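Local structure of ribokinase (6WHJ) at residues Gly53-Phe64 with His80-Asn88; Ile247-Val258 with Ile301-Ser312. The protein probably phosphorylates D-ribose at O-5 with magnesium-ATP, as a homodimeric sugar kinase of the PfkB family. All coordinates share one frame; numbering follows the deposited sequence.

Contact 1 of 2, residues Gly53-Phe64 with His80-Asn88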
loop_
_atom_site.group_PDB
_atom_site.type_symbol
_atom_site.label_atom_id
_atom_site.label_comp_id
_atom_site.label_asym_id
_atom_site.label_seq_id
_atom_site.Cartn_x
_atom_site.Cartn_y
_atom_site.Cartn_z
ATOM N N GLY B 53 -8.578 18.560 18.912
ATOM C CA GLY B 53 -7.791 19.776 18.985
ATOM C C GLY B 53 -8.285 20.879 18.070
ATOM O O GLY B 53 -8.220 22.056 18.430
ATOM N N LYS B 54 -8.814 20.525 16.894
ATOM C CA LYS B 54 -9.254 21.559 15.959
ATOM C C LYS B 54 -10.639 22.103 16.282
ATOM O O LYS B 54 -10.927 23.269 15.992
ATOM C CB LYS B 54 -9.244 21.033 14.525
ATOM C CG LYS B 54 -7.863 20.747 13.969
ATOM C CD LYS B 54 -7.964 20.555 12.464
ATOM C CE LYS B 54 -6.611 20.437 11.800
ATOM N NZ LYS B 54 -6.778 19.789 10.467
ATOM N N VAL B 55 -11.507 21.288 16.876
ATOM C CA VAL B 55 -12.855 21.735 17.188
ATOM C C VAL B 55 -12.911 22.333 18.588
ATOM O O VAL B 55 -13.834 23.102 18.894
ATOM C CB VAL B 55 -13.831 20.555 17.006
ATOM C CG1 VAL B 55 -15.230 20.918 17.427
ATOM C CG2 VAL B 55 -13.844 20.095 15.545
ATOM N N LEU B 56 -11.919 22.050 19.422
ATOM C CA LEU B 56 -11.839 22.640 20.745
ATOM C C LEU B 56 -11.542 24.128 20.647
ATOM O O LEU B 56 -10.850 24.588 19.735
ATOM C CB LEU B 56 -10.742 21.955 21.550
ATOM C CG LEU B 56 -11.140 20.717 22.338
ATOM C CD1 LEU B 56 -9.894 20.128 22.957
ATOM C CD2 LEU B 56 -12.179 21.066 23.393
ATOM N N ARG B 57 -12.083 24.885 21.602
ATOM C CA ARG B 57 -11.727 26.294 21.729
ATOM C C ARG B 57 -10.240 26.448 22.041
ATOM O O ARG B 57 -9.508 27.144 21.327
ATOM C CB ARG B 57 -12.588 26.948 22.810
ATOM N N ASP B 58 -9.779 25.788 23.104
ATOM C CA ASP B 58 -8.367 25.701 23.457
ATOM C C ASP B 58 -7.907 24.266 23.233
ATOM O O ASP B 58 -8.405 23.347 23.906
ATOM C CB ASP B 58 -8.134 26.133 24.912
ATOM C CG ASP B 58 -6.802 25.645 25.481
ATOM O OD1 ASP B 58 -5.798 25.587 24.732
ATOM O OD2 ASP B 58 -6.750 25.378 26.702
ATOM N N PRO B 59 -7.005 24.012 22.281
ATOM C CA PRO B 59 -6.632 22.618 21.970
ATOM C C PRO B 59 -5.996 21.868 23.127
ATOM O O PRO B 59 -6.025 20.631 23.124
ATOM C CB PRO B 59 -5.651 22.760 20.800
ATOM C CG PRO B 59 -5.867 24.131 20.257
ATOM C CD PRO B 59 -6.400 24.988 21.359
ATOM N N SER B 60 -5.465 22.558 24.137
ATOM C CA SER B 60 -4.758 21.864 25.211
ATOM C C SER B 60 -5.670 20.986 26.063
ATOM O O SER B 60 -5.170 20.275 26.935
ATOM C CB SER B 60 -4.011 22.872 26.089
ATOM O OG SER B 60 -4.895 23.533 26.968
ATOM N N ARG B 61 -6.984 21.006 25.829
ATOM C CA ARG B 61 -7.909 20.142 26.557
ATOM C C ARG B 61 -7.924 18.714 26.022
ATOM O O ARG B 61 -8.449 17.817 26.694
ATOM C CB ARG B 61 -9.322 20.716 26.482
ATOM C CG ARG B 61 -9.387 22.213 26.697
ATOM C CD ARG B 61 -10.790 22.646 27.074
ATOM N NE ARG B 61 -11.032 22.461 28.497
ATOM C CZ ARG B 61 -12.164 22.778 29.113
ATOM N NH1 ARG B 61 -13.172 23.317 28.434
ATOM N NH2 ARG B 61 -12.278 22.569 30.416
ATOM N N ALA B 62 -7.388 18.489 24.829
ATOM C CA ALA B 62 -7.232 17.149 24.292
ATOM C C ALA B 62 -5.859 16.601 24.658
ATOM O O ALA B 62 -4.906 17.348 24.889
ATOM C CB ALA B 62 -7.419 17.151 22.778
ATOM N N PHE B 63 -5.764 15.274 24.699
ATOM C CA PHE B 63 -4.521 14.609 25.076
ATOM C C PHE B 63 -4.469 13.293 24.316
ATOM O O PHE B 63 -5.383 12.472 24.439
ATOM C CB PHE B 63 -4.460 14.381 26.595
ATOM C CG PHE B 63 -3.104 13.942 27.108
ATOM C CD1 PHE B 63 -2.053 14.837 27.185
ATOM C CD2 PHE B 63 -2.896 12.644 27.548
ATOM C CE1 PHE B 63 -0.818 14.436 27.661
ATOM C CE2 PHE B 63 -1.667 12.239 28.024
ATOM C CZ PHE B 63 -0.626 13.137 28.080
ATOM N N PHE B 64 -3.433 13.102 23.502
ATOM C CA PHE B 64 -3.313 11.888 22.705
ATOM C C PHE B 64 -2.288 10.961 23.348
ATOM O O PHE B 64 -1.202 11.399 23.741
ATOM C CB PHE B 64 -2.926 12.200 21.257
ATOM C CG PHE B 64 -2.695 10.965 20.413
ATOM C CD1 PHE B 64 -3.680 9.988 20.308
ATOM C CD2 PHE B 64 -1.510 10.798 19.698
ATOM C CE1 PHE B 64 -3.475 8.854 19.543
ATOM C CE2 PHE B 64 -1.306 9.663 18.922
ATOM C CZ PHE B 64 -2.286 8.691 18.845
ATOM N N HIS B 80 4.333 17.274 14.344
ATOM C CA HIS B 80 3.036 17.722 13.848
ATOM C C HIS B 80 2.121 18.110 14.997
ATOM O O HIS B 80 1.409 19.121 14.920
ATOM C CB HIS B 80 2.395 16.621 13.001
ATOM C CG HIS B 80 1.093 17.013 12.371
ATOM N ND1 HIS B 80 0.945 18.157 11.616
ATOM C CD2 HIS B 80 -0.120 16.408 12.378
ATOM C CE1 HIS B 80 -0.303 18.241 11.189
ATOM N NE2 HIS B 80 -0.970 17.193 11.639
ATOM N N TYR B 81 2.138 17.328 16.079
ATOM C CA TYR B 81 1.308 17.653 17.232
ATOM C C TYR B 81 1.743 18.965 17.864
ATOM O O TYR B 81 0.898 19.744 18.323
ATOM C CB TYR B 81 1.342 16.509 18.246
ATOM C CG TYR B 81 0.227 15.513 18.039
ATOM C CD1 TYR B 81 0.281 14.594 17.005
ATOM C CD2 TYR B 81 -0.886 15.495 18.875
ATOM C CE1 TYR B 81 -0.745 13.683 16.802
ATOM C CE2 TYR B 81 -1.919 14.583 18.678
ATOM C CZ TYR B 81 -1.837 13.680 17.640
ATOM O OH TYR B 81 -2.846 12.769 17.427
ATOM N N ARG B 82 3.052 19.244 17.868
ATOM C CA ARG B 82 3.527 20.515 18.408
ATOM C C ARG B 82 2.958 21.696 17.632
ATOM O O ARG B 82 2.419 22.635 18.227
ATOM C CB ARG B 82 5.060 20.563 18.418
ATOM C CG ARG B 82 5.714 19.732 19.510
ATOM C CD ARG B 82 7.232 19.977 19.611
ATOM N NE ARG B 82 7.996 19.298 18.565
ATOM C CZ ARG B 82 8.493 18.067 18.693
ATOM N NH1 ARG B 82 8.297 17.386 19.820
ATOM N NH2 ARG B 82 9.189 17.514 17.701
ATOM N N GLU B 83 3.027 21.649 16.301
ATOM C CA GLU B 83 2.483 22.750 15.513
ATOM C C GLU B 83 0.979 22.907 15.726
ATOM O O GLU B 83 0.454 24.022 15.612
ATOM C CB GLU B 83 2.802 22.547 14.028
ATOM N N LEU B 84 0.273 21.821 16.072
ATOM C CA LEU B 84 -1.158 21.912 16.343
ATOM C C LEU B 84 -1.445 22.361 17.771
ATOM O O LEU B 84 -2.562 22.810 18.054
ATOM C CB LEU B 84 -1.841 20.565 16.104
ATOM C CG LEU B 84 -1.993 20.058 14.666
ATOM C CD1 LEU B 84 -2.629 18.678 14.651
ATOM C CD2 LEU B 84 -2.794 21.029 13.834
ATOM N N GLY B 85 -0.464 22.252 18.667
ATOM C CA GLY B 85 -0.652 22.633 20.053
ATOM C C GLY B 85 -1.470 21.661 20.871
ATOM O O GLY B 85 -2.121 22.075 21.838
ATOM N N ILE B 86 -1.426 20.372 20.543
ATOM C CA ILE B 86 -2.219 19.342 21.204
ATOM C C ILE B 86 -1.294 18.545 22.122
ATOM O O ILE B 86 -0.403 17.840 21.635
ATOM C CB ILE B 86 -2.907 18.420 20.193
ATOM C CG1 ILE B 86 -3.758 19.230 19.218
ATOM C CG2 ILE B 86 -3.732 17.383 20.921
ATOM C CD1 ILE B 86 -4.426 18.387 18.148
ATOM N N PRO B 87 -1.486 18.593 23.436
ATOM C CA PRO B 87 -0.645 17.803 24.337
ATOM C C PRO B 87 -0.775 16.316 24.057
ATOM O O PRO B 87 -1.813 15.830 23.613
ATOM C CB PRO B 87 -1.192 18.147 25.728
ATOM C CG PRO B 87 -1.921 19.436 25.555
ATOM C CD PRO B 87 -2.486 19.387 24.168
ATOM N N ASN B 88 0.290 15.582 24.349
ATOM C CA ASN B 88 0.279 14.147 24.118
ATOM C C ASN B 88 1.396 13.531 24.945
ATOM O O ASN B 88 2.232 14.236 25.506
ATOM C CB ASN B 88 0.459 13.823 22.634
ATOM C CG ASN B 88 1.778 14.310 22.108
ATOM O OD1 ASN B 88 2.804 13.654 22.295
ATOM N ND2 ASN B 88 1.768 15.454 21.439
#

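Contact 2 of 2, residues Ile247-Val258 with Ile301-Ser312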
loop_
_atom_site.group_PDB
_atom_site.type_symbol
_atom_site.label_atom_id
_atom_site.label_comp_id
_atom_site.label_asym_id
_atom_site.label_seq_id
_atom_site.Cartn_x
_atom_site.Cartn_y
_atom_site.Cartn_z
ATOM N N ILE B 247 -29.282 7.636 18.840
ATOM C CA ILE B 247 -28.899 7.442 20.234
ATOM C C ILE B 247 -29.986 6.617 20.902
ATOM O O ILE B 247 -31.160 7.004 20.897
ATOM C CB ILE B 247 -28.707 8.785 20.951
ATOM C CG1 ILE B 247 -27.632 9.604 20.247
ATOM C CG2 ILE B 247 -28.329 8.559 22.406
ATOM C CD1 ILE B 247 -27.638 11.051 20.630
ATOM N N VAL B 248 -29.603 5.490 21.487
ATOM C CA VAL B 248 -30.523 4.635 22.222
ATOM C C VAL B 248 -30.010 4.501 23.640
ATOM O O VAL B 248 -28.836 4.176 23.848
ATOM C CB VAL B 248 -30.684 3.251 21.567
ATOM C CG1 VAL B 248 -31.722 2.430 22.314
ATOM C CG2 VAL B 248 -31.074 3.396 20.105
ATOM N N GLN B 249 -30.886 4.754 24.611
ATOM C CA GLN B 249 -30.560 4.546 26.014
ATOM C C GLN B 249 -30.704 3.071 26.359
ATOM O O GLN B 249 -31.640 2.411 25.904
ATOM C CB GLN B 249 -31.497 5.354 26.907
ATOM C CG GLN B 249 -31.018 5.466 28.339
ATOM C CD GLN B 249 -31.735 6.553 29.099
ATOM O OE1 GLN B 249 -32.676 7.162 28.594
ATOM N NE2 GLN B 249 -31.257 6.845 30.301
ATOM N N THR B 250 -29.787 2.550 27.170
ATOM C CA THR B 250 -29.947 1.183 27.652
ATOM C C THR B 250 -31.101 1.092 28.657
ATOM O O THR B 250 -31.533 2.086 29.243
ATOM C CB THR B 250 -28.651 0.676 28.289
ATOM O OG1 THR B 250 -28.292 1.510 29.396
ATOM C CG2 THR B 250 -27.506 0.676 27.271
ATOM N N LYS B 251 -31.639 -0.124 28.799
ATOM C CA LYS B 251 -32.695 -0.475 29.759
ATOM C C LYS B 251 -34.062 0.090 29.383
ATOM O O LYS B 251 -35.048 -0.653 29.374
ATOM C CB LYS B 251 -32.360 -0.016 31.189
ATOM C CG LYS B 251 -30.972 -0.404 31.713
ATOM C CD LYS B 251 -30.700 -1.898 31.620
ATOM C CE LYS B 251 -29.239 -2.198 31.954
ATOM N NZ LYS B 251 -28.694 -3.333 31.149
ATOM N N SER B 252 -34.136 1.379 29.042
ATOM C CA SER B 252 -35.408 2.011 28.691
ATOM C C SER B 252 -35.648 2.107 27.196
ATOM O O SER B 252 -36.807 2.158 26.769
ATOM C CB SER B 252 -35.484 3.432 29.261
ATOM O OG SER B 252 -34.562 4.296 28.605
ATOM N N TYR B 253 -34.575 2.138 26.407
ATOM C CA TYR B 253 -34.608 2.257 24.946
ATOM C C TYR B 253 -35.225 3.571 24.468
ATOM O O TYR B 253 -35.727 3.648 23.344
ATOM C CB TYR B 253 -35.302 1.045 24.309
ATOM C CG TYR B 253 -34.668 -0.249 24.777
ATOM C CD1 TYR B 253 -33.413 -0.627 24.328
ATOM C CD2 TYR B 253 -35.309 -1.065 25.701
ATOM C CE1 TYR B 253 -32.820 -1.786 24.772
ATOM C CE2 TYR B 253 -34.720 -2.236 26.150
ATOM C CZ TYR B 253 -33.473 -2.589 25.684
ATOM O OH TYR B 253 -32.880 -3.750 26.137
ATOM N N GLU B 254 -35.129 4.634 25.273
ATOM C CA GLU B 254 -35.422 5.958 24.741
ATOM C C GLU B 254 -34.466 6.262 23.602
ATOM O O GLU B 254 -33.291 5.894 23.640
ATOM C CB GLU B 254 -35.334 7.051 25.813
ATOM C CG GLU B 254 -36.579 7.177 26.658
ATOM C CD GLU B 254 -37.731 7.785 25.856
ATOM O OE1 GLU B 254 -38.882 7.298 25.998
ATOM O OE2 GLU B 254 -37.483 8.737 25.078
ATOM N N SER B 255 -34.998 6.882 22.556
ATOM C CA SER B 255 -34.260 7.073 21.323
ATOM C C SER B 255 -34.303 8.542 20.920
ATOM O O SER B 255 -35.320 9.219 21.120
ATOM C CB SER B 255 -34.840 6.148 20.232
ATOM O OG SER B 255 -34.424 6.506 18.934
ATOM N N ARG B 256 -33.185 9.036 20.377
ATOM C CA ARG B 256 -33.119 10.357 19.762
ATOM C C ARG B 256 -32.482 10.215 18.386
ATOM O O ARG B 256 -31.400 9.636 18.256
ATOM C CB ARG B 256 -32.317 11.338 20.633
ATOM C CG ARG B 256 -32.957 11.664 21.995
ATOM C CD ARG B 256 -34.334 12.294 21.859
ATOM N NE ARG B 256 -34.865 12.777 23.134
ATOM C CZ ARG B 256 -35.587 12.046 23.987
ATOM N NH1 ARG B 256 -35.887 10.780 23.726
ATOM N NH2 ARG B 256 -36.017 12.588 25.117
ATOM N N THR B 257 -33.136 10.764 17.368
ATOM C CA THR B 257 -32.632 10.737 16.000
ATOM C C THR B 257 -31.929 12.056 15.708
ATOM O O THR B 257 -32.457 13.126 16.029
ATOM C CB THR B 257 -33.774 10.506 15.001
ATOM O OG1 THR B 257 -34.174 9.130 15.024
ATOM C CG2 THR B 257 -33.348 10.871 13.591
ATOM N N VAL B 258 -30.746 11.980 15.102
ATOM C CA VAL B 258 -29.940 13.158 14.791
ATOM C C VAL B 258 -29.586 13.075 13.314
ATOM O O VAL B 258 -28.675 12.333 12.931
ATOM C CB VAL B 258 -28.670 13.245 15.655
ATOM C CG1 VAL B 258 -27.849 14.474 15.284
ATOM C CG2 VAL B 258 -29.009 13.263 17.138
ATOM N N ILE B 301 -30.285 11.756 27.972
ATOM C CA ILE B 301 -30.241 11.432 26.547
ATOM C C ILE B 301 -30.327 12.696 25.703
ATOM O O ILE B 301 -29.801 12.735 24.587
ATOM C CB ILE B 301 -31.342 10.431 26.161
ATOM C CG1 ILE B 301 -31.031 9.830 24.790
ATOM C CG2 ILE B 301 -32.691 11.115 26.114
ATOM C CD1 ILE B 301 -32.048 8.832 24.310
ATOM N N ASP B 302 -30.955 13.756 26.210
ATOM C CA ASP B 302 -31.001 14.983 25.423
ATOM C C ASP B 302 -29.646 15.688 25.396
ATOM O O ASP B 302 -29.297 16.306 24.380
ATOM C CB ASP B 302 -32.101 15.905 25.946
ATOM C CG ASP B 302 -33.483 15.372 25.638
ATOM O OD1 ASP B 302 -34.307 15.233 26.573
ATOM O OD2 ASP B 302 -33.734 15.056 24.452
ATOM N N THR B 303 -28.868 15.590 26.485
ATOM C CA THR B 303 -27.500 16.098 26.469
ATOM C C THR B 303 -26.660 15.340 25.456
ATOM O O THR B 303 -25.874 15.941 24.717
ATOM C CB THR B 303 -26.870 15.997 27.861
ATOM O OG1 THR B 303 -27.654 16.735 28.813
ATOM C CG2 THR B 303 -25.445 16.551 27.840
ATOM N N ILE B 304 -26.809 14.011 25.417
ATOM C CA ILE B 304 -26.130 13.202 24.411
ATOM C C ILE B 304 -26.579 13.621 23.021
ATOM O O ILE B 304 -25.776 13.671 22.080
ATOM C CB ILE B 304 -26.389 11.703 24.662
ATOM C CG1 ILE B 304 -26.070 11.350 26.118
ATOM C CG2 ILE B 304 -25.614 10.831 23.672
ATOM C CD1 ILE B 304 -24.625 11.596 26.508
ATOM N N ALA B 305 -27.870 13.932 22.873
ATOM C CA ALA B 305 -28.382 14.349 21.573
ATOM C C ALA B 305 -27.792 15.686 21.144
ATOM O O ALA B 305 -27.432 15.857 19.974
ATOM C CB ALA B 305 -29.907 14.424 21.599
ATOM N N GLU B 306 -27.642 16.634 22.077
ATOM C CA GLU B 306 -27.082 17.926 21.696
ATOM C C GLU B 306 -25.627 17.789 21.259
ATOM O O GLU B 306 -25.194 18.452 20.310
ATOM C CB GLU B 306 -27.215 18.936 22.838
ATOM C CG GLU B 306 -26.700 20.319 22.436
ATOM C CD GLU B 306 -26.802 21.361 23.531
ATOM O OE1 GLU B 306 -26.068 22.371 23.447
ATOM O OE2 GLU B 306 -27.620 21.185 24.463
ATOM N N ALA B 307 -24.860 16.926 21.924
ATOM C CA ALA B 307 -23.485 16.690 21.500
ATOM C C ALA B 307 -23.435 16.101 20.095
ATOM O O ALA B 307 -22.568 16.458 19.292
ATOM C CB ALA B 307 -22.780 15.776 22.505
ATOM N N ALA B 308 -24.381 15.219 19.765
ATOM C CA ALA B 308 -24.392 14.603 18.443
ATOM C C ALA B 308 -24.859 15.567 17.352
ATOM O O ALA B 308 -24.374 15.482 16.215
ATOM C CB ALA B 308 -25.269 13.349 18.459
ATOM N N ARG B 309 -25.768 16.500 17.673
ATOM C CA ARG B 309 -26.124 17.532 16.699
ATOM C C ARG B 309 -24.904 18.356 16.322
ATOM O O ARG B 309 -24.688 18.667 15.145
ATOM C CB ARG B 309 -27.218 18.454 17.247
ATOM C CG ARG B 309 -28.617 17.874 17.249
ATOM C CD ARG B 309 -29.657 18.933 17.646
ATOM N NE ARG B 309 -29.797 19.112 19.096
ATOM C CZ ARG B 309 -30.600 18.380 19.864
ATOM N NH1 ARG B 309 -31.332 17.412 19.329
ATOM N NH2 ARG B 309 -30.667 18.607 21.165
ATOM N N PHE B 310 -24.089 18.701 17.314
ATOM C CA PHE B 310 -22.850 19.420 17.063
ATOM C C PHE B 310 -21.914 18.588 16.199
ATOM O O PHE B 310 -21.355 19.087 15.214
ATOM C CB PHE B 310 -22.225 19.765 18.416
ATOM C CG PHE B 310 -20.924 20.504 18.350
ATOM C CD1 PHE B 310 -20.900 21.884 18.312
ATOM C CD2 PHE B 310 -19.722 19.822 18.414
ATOM C CE1 PHE B 310 -19.696 22.570 18.292
ATOM C CE2 PHE B 310 -18.524 20.499 18.399
ATOM C CZ PHE B 310 -18.509 21.870 18.333
ATOM N N ALA B 311 -21.806 17.291 16.494
ATOM C CA ALA B 311 -20.901 16.433 15.736
ATOM C C ALA B 311 -21.362 16.287 14.294
ATOM O O ALA B 311 -20.530 16.192 13.384
ATOM C CB ALA B 311 -20.776 15.065 16.407
ATOM N N SER B 312 -22.681 16.260 14.067
ATOM C CA SER B 312 -23.198 16.181 12.698
ATOM C C SER B 312 -22.799 17.402 11.873
ATOM O O SER B 312 -22.365 17.268 10.724
ATOM C CB SER B 312 -24.722 16.029 12.714
ATOM O OG SER B 312 -25.097 14.861 13.415
HETATM O O HOH W 1 -25.992 12.515 12.686
#

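Contact 1 of 2, residues Gly53-Phe64 with His80-Asn88
The rings of Phe-64 and Tyr-81 lie nearly parallel, planes 15° apart, but are slid apart so that they barely overlap. Their centroids are 5.4 Å apart. What sits over the Phe-64 face is the Tyr-81 hydroxyl, offset toward the rim. Phe-64 CG is anti to its backbone N (chi1 176°), which carries the ring over to that hydroxyl, and the two side chains cross at about a right angle. At the in-plane edge of the Tyr-81 ring is Ile-86 O. The Phe-63 ring has Asn-88 CA over one face, and its CD1 is 3.7 Å from Pro-87 CB.

The backbones of Phe-64 and Asn-88 form a single beta bridge. Phe-64 N donates to Pro-87 O at 3.2 Å, with an N-H...O angle of 157°. The same carbonyl oxygen also receives a CA-H...O contact from Phe-63. Asn-88 ND2 turns back to Ile-86 O (3.2 Å) in the carbonyl plane, while Asn-88 OD1 accepts from the backbone N of Ile-90.

Further along, Ile-86 points CD1 at Gly-53 CA (3.7 Å) and CG2 at the methyl of Ala-62. Pro-59 CB lies against the carbonyl O of Gly-85, the positive-phi residue of the Schellman motif that ends helix 72-84. Just before Pro-59, Asp-58 OD1 accepts from Ser-60 N in an Asx turn.

The contact lies in the beta-alpha-beta unit of strand 62-69, helix 72-84 and strand 91-93. Tyr-81 OH is hydrogen-bonded to Ser-46, a predicted ribose-site residue, consistent with a second-shell place beside the sugar site.

Contact 2 of 2, residues Ile247-Val258 with Ile301-Ser312
Ile-301 slides past Ile-247 in the opposite direction, and Ile-301 CG1 is 3.8 Å from Ile-247 CG2. With CG1 anti to the backbone N (chi1 -164°), Ile-301 stretches its CD1 to the backbone of Glu-254. Its other branch, CG2, lies over the centre of the Arg-256 guanidinium face, 3.7 Å from Arg-256 CZ. Ile-247 CD1 reaches into the helix surface among Ile-304, Ala-305 and Ala-308, and is 3.5 Å from Ala-305 CA. The small alanines are consistent with the close approach of helix and strands. Val-258 CG2 meets the Ala-308 methyl, and Val-258 CG1 faces Arg-309 and Ser-312.

Arg-256 NE donates to Asp-302 OD2 at 2.9 Å in a salt bridge. The oxygen is met on its syn side, but from a position tilted out of the carboxylate plane, and the guanidinium and carboxylate planes are 51° apart. A weak bond joins Arg-256 NH2 to Asp-302 OD1.

Strands 245-249 and 255-258 form the antiparallel hairpin at one edge of the large sheet of the ribokinase fold, and helix 301-318 packs on one face of it. The helix segment runs almost along strand 255-258, at 14°, with the axes 8.8 Å apart at closest.

Arg-256 NH1 bonds to Glu-254 OE2 (2.9 Å) and to Ser-255 O, sitting above the carbonyl plane of Ser-255. Both acceptors lie in the guanidinium plane, and with Asp-302 at NE they limit rotation of the group. Glu-254, Arg-256 and Asp-302 form a salt-bridge network. At the other end, a water donates to Val-258 O and is hydrogen-bonded to Ser-312 OG at 2.6 Å. Farther out, Phe-235 of the neighbouring strand touches Ile-247, Ile-301 and Ile-304.

From the N terminus, contact 1 comes first. Its segments are 16 residues apart, and it closes the short path through strand 62-69 and helix 72-84. Contact 2 opens only after it has closed, so the two are in series and neither nest nor cross. Contact 2 closes a longer loop, from the hairpin 245-258 through helix 272-287 to helix 301-318. Both reach the large mixed sheet, contact 1 near the strand 91-93 end and contact 2 at the 255-258 end. Their centres are about 27 Å apart, yet they touch where Val-55 CG1 packs 3.5 Å from Phe-310 CE2, linking helix 44-55 to helix 301-318.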